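Local coordinates for protein transcription termination factor NusA (Planctomyces limnophilus, PDB 4MTN) that probably takes part in both transcription termination and antitermination, binding the core RNA polymerase and nascent RNA, at residues Leu185-Val190 with Gly223-Val228. Numbering follows the deposited sequence.
Sequences LEIPEV and GACVGV. With SO4 (sulfate ion), chain B.
Ile187, at the break between helices 176-186 and 188-191, faces Cys225 in the last turn of helix 221-226, with 6.5 Å between their CA atoms, while Glu189 lies abreast of Ala224. The apolar part of the contact rests on one methyl: with CG1 anti to the carbonyl carbon (chi1 -53°) and the chain then extended, Ile187 places CD1 3.9 Å from Cys225 CB. Ile195 of strand 195-203 touches both Ala224 and Cys225, so the end of the helix packs against that strand as well as against Ile187. The polar part illustrates how one guanidinium group can join a carboxylate to a helix carbonyl through separate nitrogens. Glu189, bent at chi2 (93°), holds OE2 3.1 Å from Ala224 O, an approach that is no hydrogen bond. The carboxylate is held through its other oxygen, OE1, by a salt bridge to Arg232 NH1, while Arg232 NH2 donates to Ala224 O. Beyond the helix, Gly227 takes a positive phi (69°), and Val228 N donates an almost straight bond of 3.0 Å to sulfate O4. Backbone nitrogens of Arg229, Ala231 and Arg232 also hold this ion, which probably came from the crystallisation liquor. Helix 221-226, the Gly-Val-Arg-Gly turn and helix 231-239 form the helix-GXXG-helix element of a KH domain, and the sulfate at this turn is consistent with a place where such domains meet the nucleic acid backbone.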
loop_
_atom_site.group_PDB
_atom_site.type_symbol
_atom_site.label_atom_id
_atom_site.label_comp_id
_atom_site.label_asym_id
_atom_site.label_seq_id
_atom_site.Cartn_x
_atom_site.Cartn_y
_atom_site.Cartn_z
ATOM N N LEU A 185 12.029 -13.113 8.293
ATOM C CA LEU A 185 12.741 -14.315 7.876
ATOM C C LEU A 185 14.191 -14.317 8.353
ATOM O O LEU A 185 14.695 -15.332 8.829
ATOM C CB LEU A 185 12.702 -14.462 6.353
ATOM C CG LEU A 185 11.370 -14.855 5.712
ATOM C CD1 LEU A 185 11.516 -14.931 4.201
ATOM C CD2 LEU A 185 10.873 -16.177 6.274
ATOM N N GLU A 186 14.857 -13.176 8.219
ATOM C CA GLU A 186 16.286 -13.093 8.495
ATOM C C GLU A 186 16.599 -13.001 9.987
ATOM O O GLU A 186 17.587 -13.567 10.455
ATOM C CB GLU A 186 16.895 -11.894 7.765
ATOM C CG GLU A 186 18.373 -12.053 7.446
ATOM C CD GLU A 186 18.624 -13.077 6.356
ATOM O OE1 GLU A 186 17.729 -13.277 5.508
ATOM O OE2 GLU A 186 19.716 -13.685 6.350
ATOM N N ILE A 187 15.761 -12.284 10.730
ATOM C CA ILE A 187 15.995 -12.086 12.158
ATOM C C ILE A 187 15.150 -13.033 13.005
ATOM O O ILE A 187 13.933 -12.872 13.095
ATOM C CB ILE A 187 15.697 -10.637 12.579
ATOM C CG1 ILE A 187 16.466 -9.656 11.692
ATOM C CG2 ILE A 187 16.049 -10.426 14.045
ATOM C CD1 ILE A 187 16.295 -8.207 12.089
ATOM N N PRO A 188 15.800 -14.022 13.639
ATOM C CA PRO A 188 15.113 -15.021 14.467
ATOM C C PRO A 188 14.328 -14.410 15.626
ATOM O O PRO A 188 13.286 -14.946 15.989
ATOM C CB PRO A 188 16.260 -15.900 14.988
ATOM C CG PRO A 188 17.494 -15.087 14.804
ATOM C CD PRO A 188 17.250 -14.264 13.583
ATOM N N GLU A 189 14.811 -13.306 16.189
ATOM C CA GLU A 189 14.101 -12.647 17.282
ATOM C C GLU A 189 12.728 -12.141 16.838
ATOM O O GLU A 189 11.797 -12.075 17.638
ATOM C CB GLU A 189 14.922 -11.483 17.842
ATOM C CG GLU A 189 16.137 -11.893 18.657
ATOM C CD GLU A 189 17.402 -11.986 17.825
ATOM O OE1 GLU A 189 17.313 -12.332 16.629
ATOM O OE2 GLU A 189 18.487 -11.702 18.372
ATOM N N VAL A 190 12.610 -11.779 15.565
ATOM C CA VAL A 190 11.360 -11.243 15.043
ATOM C C VAL A 190 10.341 -12.346 14.741
ATOM O O VAL A 190 9.158 -12.205 15.055
ATOM C CB VAL A 190 11.601 -10.404 13.774
ATOM C CG1 VAL A 190 10.290 -9.851 13.241
ATOM C CG2 VAL A 190 12.565 -9.268 14.074
ATOM N N GLY A 223 19.209 -3.501 19.492
ATOM C CA GLY A 223 20.391 -4.332 19.632
ATOM C C GLY A 223 20.139 -5.790 19.303
ATOM O O GLY A 223 21.040 -6.496 18.850
ATOM N N ALA A 224 18.909 -6.240 19.531
ATOM C CA ALA A 224 18.520 -7.607 19.210
ATOM C C ALA A 224 18.466 -7.810 17.698
ATOM O O ALA A 224 18.835 -8.869 17.192
ATOM C CB ALA A 224 17.178 -7.941 19.841
ATOM N N CYS A 225 18.005 -6.788 16.983
ATOM C CA CYS A 225 17.944 -6.839 15.526
ATOM C C CYS A 225 19.336 -6.723 14.916
ATOM O O CYS A 225 19.647 -7.384 13.926
ATOM C CB CYS A 225 17.044 -5.728 14.984
ATOM S SG CYS A 225 15.310 -5.870 15.469
ATOM N N VAL A 226 20.166 -5.876 15.515
ATOM C CA VAL A 226 21.528 -5.671 15.040
ATOM C C VAL A 226 22.366 -6.937 15.205
ATOM O O VAL A 226 23.133 -7.306 14.319
ATOM C CB VAL A 226 22.208 -4.501 15.781
ATOM C CG1 VAL A 226 23.663 -4.372 15.360
ATOM C CG2 VAL A 226 21.457 -3.203 15.520
ATOM N N GLY A 227 22.204 -7.612 16.337
ATOM C CA GLY A 227 22.966 -8.817 16.606
ATOM C C GLY A 227 24.438 -8.519 16.818
ATOM O O GLY A 227 24.792 -7.663 17.631
ATOM N N VAL A 228 25.298 -9.218 16.085
ATOM C CA VAL A 228 26.737 -9.031 16.233
ATOM C C VAL A 228 27.263 -7.898 15.352
ATOM O O VAL A 228 27.591 -6.819 15.847
ATOM C CB VAL A 228 27.506 -10.325 15.894
ATOM C CG1 VAL A 228 28.984 -10.164 16.215
ATOM C CG2 VAL A 228 26.917 -11.507 16.650
HETATM S S SO4 B . 24.279 -10.546 12.685
HETATM O O1 SO4 B . 23.078 -9.759 12.425
HETATM O O2 SO4 B . 24.379 -11.624 11.705
HETATM O O3 SO4 B . 25.451 -9.682 12.584
HETATM O O4 SO4 B . 24.208 -11.115 14.026
#